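Local structure of glutathione S-transferase (Xanthomonas axonopodis pv. citri, 6NV6) at residues 170-173 / 174-177; 185-188 / 189-193; 196-199 / 200-204. The protein probably catalyses the conjugation of glutathione to electrophilic substrates, as a theta class glutathione S-transferase. All coordinates share one frame; numbering follows the deposited sequence.

Interaction 1. Residues 170-173 / 174-177; sequences YAWF and EMPI
Ile177 CD1 lies over one face of the Trp172 indole, 4.1 Å from the centroid of its six-membered ring and 18° off the ring normal. This is a CH-pi contact shifted toward the rim. Met175 CE reaches the same ring obliquely, at CE3. At the edge of the indole, in its plane, is Phe173 CD2. The Phe173 ring in turn takes Trp172 CD1 over the centre of one face. The Tyr170 ring meets Glu174, whose CG comes within 3.5 Å of Tyr170 CE1.

These side chains meet where helix 163-174 ends. Glu174 N bonds to Tyr170 O at 3.1 Å, and Met175 N bonds to Ala171 O at 2.9 Å. The helical conformation breaks at Met175. Pro176 then centres an inverse gamma turn, and the chain folds back so that Ile177 faces the last helical turn. Ile177 CG1 sits between its own backbone N and carbonyl carbon (chi1 58°), which directs CD1 to the indole. The Glu174 chain bends at chi2 (-58°). This turns its carboxylate aside from Tyr170, to its partner Tyr189. Arg179 NH2 bonds to both Trp172 O and Met175 O, tying the loop to the helix end.

The contact belongs to the all-helical C-terminal domain of the GST fold. Trp172 packs on Leu133, Ser136 and Leu140 of helix 126-146. Met175 rests on Phe109 and Phe113 of helix 88-118. Phe173 turns to Leu185 and Gln186 of helix 183-193.

Interaction 2. Residues 185-188 / 189-193; sequences LQAW and YARLR
From Leu185 to Leu192 the backbone is regular alpha-helix, with i to i+4 bonds such as Tyr189 N to Leu185 O at 3.0 Å and Leu192 N to Trp188 O at 2.9 Å. The Trp188 indole takes Leu192 CD1 on one face, toward the rim, 3.8 Å from the centroid of its six-membered ring. This is a CH-pi contact. Trp188 CG is anti to the backbone N (chi1 166°), which brings the indole alongside the next turn.

Arg191 folds back along the helix, bent at chi3 (-62°). One face of its guanidinium lies over Ala187 O, and Arg191 NH1 comes to 3.3 Å from Trp188 CA. The guanidinium packs on the backbone here without a hydrogen bond to Ala187 O. Its NH1 bonds to Pro151 O, and the group makes a cation-pi contact with Tyr152. Water 1 bridges the turns: it donates to Gln186 O at 2.8 Å and accepts from Arg193 NH1 at 2.9 Å.

Helix 183-193 lies in the C-terminal domain. Trp188 packs on Leu165 and Ile169 of helix 163-174, and its NE1 bonds to Asp162. Leu192 and Tyr189 also touch Tyr198 of helix 196-201.

Interaction 3. Residues 196-199 / 200-204; sequences PAYQ and RGVMT
Tyr198 packs against Val202 and Met203 where the short helix 196-201 ends, near the C-terminus of this GST fold. Val202 CB lies over one face of the Tyr198 ring, 4.0 Å from the ring centroid, in a CH-pi contact offset toward the rim. Its methyls spread along one side of the tyrosine: Val202 CG2 is 3.6 Å from Tyr198 CD1, and CG1 reaches CE1 and CZ. Met203 approaches the CD2 and CE2 side obliquely. Met203 SD is 3.8 Å from Tyr198 CD2, a Met-aromatic contact. The same sulfur comes near Gln199 CG, and these two side chains run side by side.

Arg200 folds back over the first turn. One face of its guanidinium lies over Pro196 O, and NH2 approaches Pro196 CB. Arg200 N bonds to Pro196 O at 2.8 Å, with an N-H...O angle of 162°.

With chi1 at -175° the Tyr198 ring lies on the side of its own carbonyl carbon, where Val202 and Met203 leave the helix. Tyr198 O accepts from two donors. Val202 N bonds to Tyr198 O at 2.9 Å, from above the carbonyl plane. The bond from Met203 N to Tyr198 O is longer, 3.3 Å. The two bonds hold both packing residues at the helix end, and Met203 then centres an inverse gamma turn.

Further out, Arg200 NE forms a salt bridge with Glu23. Trp20 of helix 13-25 meets the Tyr198 ring edge-to-face and touches Val202. This joins the helix to the N-terminal thioredoxin-like domain. On helix 163-174, Gly166 O takes a hydrogen bond from Tyr198 OH.

The three contacts follow one another along the chain, with centres about 13 to 15 Å apart, and Tyr170, Tyr189 and Tyr198 lie at several of the meeting points. Interactions 1 and 2 join through Glu174 OE2 and Tyr189 OH, a probable hydrogen bond of 2.9 Å. The Phe173 and Tyr189 rings also meet, nearly parallel. Interaction 1 reaches interaction 3 through Tyr170 OH and Thr204 O, 3.0 Å apart. Interactions 2 and 3 share a probable bond between Arg193 O and Gln199 NE2, at 2.9 Å. Interaction 3 continues to the N-terminal domain, which in the GST family carries the glutathione site. Thr204 OG1 bonds there to Arg10 O and Arg16 NH2.

Interaction 1. Residues 170-173 / 174-177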
loop_
_atom_site.group_PDB
_atom_site.type_symbol
_atom_site.label_atom_id
_atom_site.label_comp_id
_atom_site.label_asym_id
_atom_site.label_seq_id
_atom_site.Cartn_x
_atom_site.Cartn_y
_atom_site.Cartn_z
ATOM N N TYR A 170 5.483 3.525 -2.327
ATOM C CA TYR A 170 6.341 3.256 -3.472
ATOM C C TYR A 170 6.061 4.250 -4.599
ATOM O O TYR A 170 6.981 4.872 -5.142
ATOM C CB TYR A 170 6.139 1.817 -3.947
ATOM C CG TYR A 170 6.849 1.517 -5.248
ATOM C CD1 TYR A 170 8.237 1.556 -5.324
ATOM C CD2 TYR A 170 6.135 1.202 -6.402
ATOM C CE1 TYR A 170 8.890 1.286 -6.495
ATOM C CE2 TYR A 170 6.786 0.929 -7.585
ATOM C CZ TYR A 170 8.164 0.971 -7.620
ATOM O OH TYR A 170 8.821 0.694 -8.791
ATOM N N ALA A 171 4.786 4.423 -4.952
ATOM C CA ALA A 171 4.443 5.404 -5.974
ATOM C C ALA A 171 4.882 6.801 -5.559
ATOM O O ALA A 171 5.467 7.541 -6.359
ATOM C CB ALA A 171 2.939 5.368 -6.253
ATOM N N TRP A 172 4.627 7.171 -4.303
ATOM C CA TRP A 172 5.003 8.494 -3.819
ATOM C C TRP A 172 6.477 8.804 -4.065
ATOM O O TRP A 172 6.819 9.890 -4.535
ATOM C CB TRP A 172 4.685 8.605 -2.330
ATOM C CG TRP A 172 5.169 9.872 -1.678
ATOM C CD1 TRP A 172 6.243 10.013 -0.827
ATOM C CD2 TRP A 172 4.597 11.180 -1.812
ATOM N NE1 TRP A 172 6.365 11.324 -0.431
ATOM C CE2 TRP A 172 5.368 12.060 -1.018
ATOM C CE3 TRP A 172 3.506 11.692 -2.518
ATOM C CZ2 TRP A 172 5.077 13.416 -0.914
ATOM C CZ3 TRP A 172 3.228 13.041 -2.416
ATOM C CH2 TRP A 172 4.007 13.886 -1.621
ATOM N N PHE A 173 7.364 7.864 -3.765
ATOM C CA PHE A 173 8.784 8.169 -3.790
ATOM C C PHE A 173 9.409 7.994 -5.165
ATOM O O PHE A 173 10.433 8.628 -5.452
ATOM C CB PHE A 173 9.524 7.297 -2.770
ATOM C CG PHE A 173 9.476 7.837 -1.361
ATOM C CD1 PHE A 173 10.081 9.048 -1.049
ATOM C CD2 PHE A 173 8.802 7.149 -0.354
ATOM C CE1 PHE A 173 10.035 9.550 0.240
ATOM C CE2 PHE A 173 8.755 7.648 0.937
ATOM C CZ PHE A 173 9.371 8.851 1.231
ATOM N N GLU A 174 8.824 7.170 -6.027
ATOM C CA GLU A 174 9.416 6.913 -7.331
ATOM C C GLU A 174 8.713 7.659 -8.452
ATOM O O GLU A 174 9.220 7.672 -9.577
ATOM C CB GLU A 174 9.434 5.407 -7.605
ATOM C CG GLU A 174 10.042 4.597 -6.445
ATOM C CD GLU A 174 11.484 5.009 -6.097
ATOM O OE1 GLU A 174 12.213 5.431 -7.021
ATOM O OE2 GLU A 174 11.891 4.908 -4.910
ATOM N N MET A 175 7.567 8.274 -8.168
ATOM C CA MET A 175 6.914 9.258 -9.022
ATOM C C MET A 175 7.854 10.394 -9.389
ATOM O O MET A 175 8.660 10.831 -8.558
ATOM C CB MET A 175 5.695 9.870 -8.335
ATOM C CG MET A 175 4.384 9.292 -8.740
ATOM S SD MET A 175 3.069 10.415 -8.245
ATOM C CE MET A 175 3.673 10.939 -6.659
ATOM N N PRO A 176 7.744 10.931 -10.602
ATOM C CA PRO A 176 8.531 12.125 -10.955
ATOM C C PRO A 176 7.869 13.401 -10.443
ATOM O O PRO A 176 7.147 14.108 -11.146
ATOM C CB PRO A 176 8.575 12.051 -12.482
ATOM C CG PRO A 176 7.271 11.411 -12.855
ATOM C CD PRO A 176 6.867 10.502 -11.709
ATOM N N ILE A 177 8.104 13.706 -9.163
ATOM C CA ILE A 177 7.568 14.896 -8.514
ATOM C C ILE A 177 8.618 15.453 -7.557
ATOM O O ILE A 177 9.603 14.791 -7.223
ATOM C CB ILE A 177 6.271 14.604 -7.736
ATOM C CG1 ILE A 177 6.527 13.521 -6.687
ATOM C CG2 ILE A 177 5.130 14.186 -8.659
ATOM C CD1 ILE A 177 5.618 13.613 -5.492
#

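Interaction 2. Residues 185-188 / 189-193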
loop_
_atom_site.group_PDB
_atom_site.type_symbol
_atom_site.label_atom_id
_atom_site.label_comp_id
_atom_site.label_asym_id
_atom_site.label_seq_id
_atom_site.Cartn_x
_atom_site.Cartn_y
_atom_site.Cartn_z
ATOM N N LEU A 185 9.230 9.118 7.375
ATOM C CA LEU A 185 8.553 8.430 6.286
ATOM C C LEU A 185 9.549 7.772 5.344
ATOM O O LEU A 185 9.362 6.622 4.941
ATOM C CB LEU A 185 7.675 9.424 5.527
ATOM C CG LEU A 185 6.781 8.808 4.455
ATOM C CD1 LEU A 185 5.580 8.082 5.086
ATOM C CD2 LEU A 185 6.346 9.882 3.463
ATOM N N GLN A 186 10.626 8.484 5.000
ATOM C CA GLN A 186 11.584 7.971 4.027
ATOM C C GLN A 186 12.403 6.809 4.584
ATOM O O GLN A 186 12.651 5.823 3.879
ATOM C CB GLN A 186 12.507 9.097 3.574
ATOM C CG GLN A 186 13.628 8.632 2.666
ATOM C CD GLN A 186 14.400 9.783 2.069
ATOM O OE1 GLN A 186 13.880 10.899 1.973
ATOM N NE2 GLN A 186 15.650 9.525 1.665
ATOM N N ALA A 187 12.855 6.916 5.838
ATOM C CA ALA A 187 13.616 5.825 6.442
ATOM C C ALA A 187 12.764 4.570 6.574
ATOM O O ALA A 187 13.283 3.448 6.481
ATOM C CB ALA A 187 14.159 6.255 7.805
ATOM N N TRP A 188 11.459 4.746 6.806
ATOM C CA TRP A 188 10.528 3.626 6.815
ATOM C C TRP A 188 10.452 2.978 5.439
ATOM O O TRP A 188 10.502 1.749 5.317
ATOM C CB TRP A 188 9.163 4.133 7.278
ATOM C CG TRP A 188 7.944 3.250 7.071
ATOM C CD1 TRP A 188 7.627 2.106 7.760
ATOM C CD2 TRP A 188 6.836 3.502 6.190
ATOM N NE1 TRP A 188 6.415 1.622 7.342
ATOM C CE2 TRP A 188 5.902 2.459 6.385
ATOM C CE3 TRP A 188 6.545 4.503 5.255
ATOM C CZ2 TRP A 188 4.695 2.380 5.665
ATOM C CZ3 TRP A 188 5.340 4.426 4.544
ATOM C CH2 TRP A 188 4.434 3.368 4.754
ATOM N N TYR A 189 10.362 3.797 4.392
ATOM C CA TYR A 189 10.380 3.268 3.038
ATOM C C TYR A 189 11.691 2.556 2.744
ATOM O O TYR A 189 11.703 1.546 2.031
ATOM C CB TYR A 189 10.147 4.400 2.043
ATOM C CG TYR A 189 10.244 3.980 0.595
ATOM C CD1 TYR A 189 9.538 2.880 0.126
ATOM C CD2 TYR A 189 11.033 4.686 -0.300
ATOM C CE1 TYR A 189 9.619 2.495 -1.185
ATOM C CE2 TYR A 189 11.123 4.306 -1.617
ATOM C CZ TYR A 189 10.417 3.213 -2.053
ATOM O OH TYR A 189 10.518 2.831 -3.366
ATOM N N ALA A 190 12.804 3.064 3.286
ATOM C CA ALA A 190 14.086 2.392 3.107
ATOM C C ALA A 190 14.089 1.016 3.759
ATOM O O ALA A 190 14.701 0.083 3.234
ATOM C CB ALA A 190 15.219 3.255 3.665
ATOM N N ARG A 191 13.395 0.860 4.885
ATOM C CA ARG A 191 13.369 -0.435 5.550
ATOM C C ARG A 191 12.375 -1.375 4.887
ATOM O O ARG A 191 12.557 -2.602 4.916
ATOM C CB ARG A 191 13.028 -0.261 7.025
ATOM C CG ARG A 191 14.114 0.435 7.821
ATOM C CD ARG A 191 13.779 0.449 9.313
ATOM N NE ARG A 191 12.549 1.192 9.611
ATOM C CZ ARG A 191 12.486 2.500 9.870
ATOM N NH1 ARG A 191 11.307 3.097 10.002
ATOM N NH2 ARG A 191 13.590 3.236 9.926
ATOM N N LEU A 192 11.315 -0.822 4.300
ATOM C CA LEU A 192 10.422 -1.646 3.498
ATOM C C LEU A 192 11.166 -2.232 2.308
ATOM O O LEU A 192 11.010 -3.415 1.987
ATOM C CB LEU A 192 9.219 -0.824 3.026
ATOM C CG LEU A 192 8.234 -0.378 4.114
ATOM C CD1 LEU A 192 7.145 0.509 3.533
ATOM C CD2 LEU A 192 7.634 -1.562 4.847
ATOM N N ARG A 193 12.012 -1.421 1.665
ATOM C CA ARG A 193 12.683 -1.842 0.445
ATOM C C ARG A 193 13.631 -3.011 0.674
ATOM O O ARG A 193 13.913 -3.748 -0.274
ATOM C CB ARG A 193 13.416 -0.657 -0.178
ATOM C CG ARG A 193 12.465 0.278 -0.940
ATOM C CD ARG A 193 13.182 1.312 -1.804
ATOM N NE ARG A 193 14.565 1.566 -1.403
ATOM C CZ ARG A 193 14.968 2.589 -0.646
ATOM N NH1 ARG A 193 14.104 3.479 -0.186
ATOM N NH2 ARG A 193 16.250 2.723 -0.349
HETATM O O HOH W 1 14.098 5.781 1.539
#

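Interaction 3. Residues 196-199 / 200-204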
loop_
_atom_site.group_PDB
_atom_site.type_symbol
_atom_site.label_atom_id
_atom_site.label_comp_id
_atom_site.label_asym_id
_atom_site.label_seq_id
_atom_site.Cartn_x
_atom_site.Cartn_y
_atom_site.Cartn_z
ATOM N N PRO A 196 12.209 -8.773 0.723
ATOM C CA PRO A 196 11.961 -9.366 -0.606
ATOM C C PRO A 196 10.496 -9.372 -0.991
ATOM O O PRO A 196 10.174 -9.079 -2.150
ATOM C CB PRO A 196 12.520 -10.796 -0.472
ATOM C CG PRO A 196 13.483 -10.726 0.653
ATOM C CD PRO A 196 12.959 -9.685 1.608
ATOM N N ALA A 197 9.598 -9.685 -0.044
ATOM C CA ALA A 197 8.171 -9.685 -0.345
ATOM C C ALA A 197 7.720 -8.325 -0.849
ATOM O O ALA A 197 6.849 -8.240 -1.724
ATOM C CB ALA A 197 7.359 -10.094 0.881
ATOM N N TYR A 198 8.325 -7.255 -0.334
ATOM C CA TYR A 198 8.012 -5.920 -0.822
ATOM C C TYR A 198 8.594 -5.685 -2.214
ATOM O O TYR A 198 7.956 -5.048 -3.063
ATOM C CB TYR A 198 8.534 -4.890 0.171
ATOM C CG TYR A 198 8.170 -3.461 -0.146
ATOM C CD1 TYR A 198 6.923 -2.948 0.209
ATOM C CD2 TYR A 198 9.088 -2.615 -0.756
ATOM C CE1 TYR A 198 6.596 -1.635 -0.051
ATOM C CE2 TYR A 198 8.766 -1.303 -1.027
ATOM C CZ TYR A 198 7.521 -0.813 -0.672
ATOM O OH TYR A 198 7.198 0.505 -0.941
ATOM N N GLN A 199 9.802 -6.192 -2.466
ATOM C CA GLN A 199 10.407 -6.039 -3.787
ATOM C C GLN A 199 9.594 -6.759 -4.856
ATOM O O GLN A 199 9.391 -6.230 -5.956
ATOM C CB GLN A 199 11.837 -6.579 -3.771
ATOM C CG GLN A 199 12.814 -5.791 -2.930
ATOM C CD GLN A 199 14.031 -6.614 -2.587
ATOM O OE1 GLN A 199 14.249 -7.673 -3.171
ATOM N NE2 GLN A 199 14.830 -6.142 -1.635
ATOM N N ARG A 200 9.133 -7.971 -4.557
ATOM C CA ARG A 200 8.382 -8.736 -5.545
ATOM C C ARG A 200 6.917 -8.320 -5.600
ATOM O O ARG A 200 6.297 -8.368 -6.668
ATOM C CB ARG A 200 8.496 -10.227 -5.242
ATOM C CG ARG A 200 9.906 -10.771 -5.353
ATOM C CD ARG A 200 9.921 -12.263 -5.072
ATOM N NE ARG A 200 9.330 -12.543 -3.770
ATOM C CZ ARG A 200 10.032 -12.829 -2.678
ATOM N NH1 ARG A 200 9.427 -12.935 -1.496
ATOM N NH2 ARG A 200 11.355 -12.927 -2.762
ATOM N N GLY A 201 6.346 -7.922 -4.465
ATOM C CA GLY A 201 4.931 -7.612 -4.416
ATOM C C GLY A 201 4.564 -6.190 -4.787
ATOM O O GLY A 201 3.487 -5.960 -5.342
ATOM N N VAL A 202 5.435 -5.225 -4.495
ATOM C CA VAL A 202 5.094 -3.814 -4.602
ATOM C C VAL A 202 5.893 -3.116 -5.694
ATOM O O VAL A 202 5.336 -2.335 -6.468
ATOM C CB VAL A 202 5.271 -3.100 -3.241
ATOM C CG1 VAL A 202 4.913 -1.624 -3.338
ATOM C CG2 VAL A 202 4.435 -3.778 -2.197
ATOM N N MET A 203 7.191 -3.380 -5.781
ATOM C CA MET A 203 8.046 -2.555 -6.634
ATOM C C MET A 203 7.981 -3.070 -8.067
ATOM O O MET A 203 8.912 -3.675 -8.601
ATOM C CB MET A 203 9.469 -2.512 -6.101
ATOM C CG MET A 203 9.545 -2.028 -4.659
ATOM S SD MET A 203 11.155 -2.194 -3.884
ATOM C CE MET A 203 12.002 -0.860 -4.728
ATOM N N THR A 204 6.860 -2.778 -8.706
ATOM C CA THR A 204 6.577 -3.185 -10.068
ATOM C C THR A 204 6.683 -1.971 -10.989
ATOM O O THR A 204 7.015 -0.857 -10.565
ATOM C CB THR A 204 5.195 -3.842 -10.148
ATOM O OG1 THR A 204 4.178 -2.891 -9.794
ATOM C CG2 THR A 204 5.116 -5.034 -9.197
#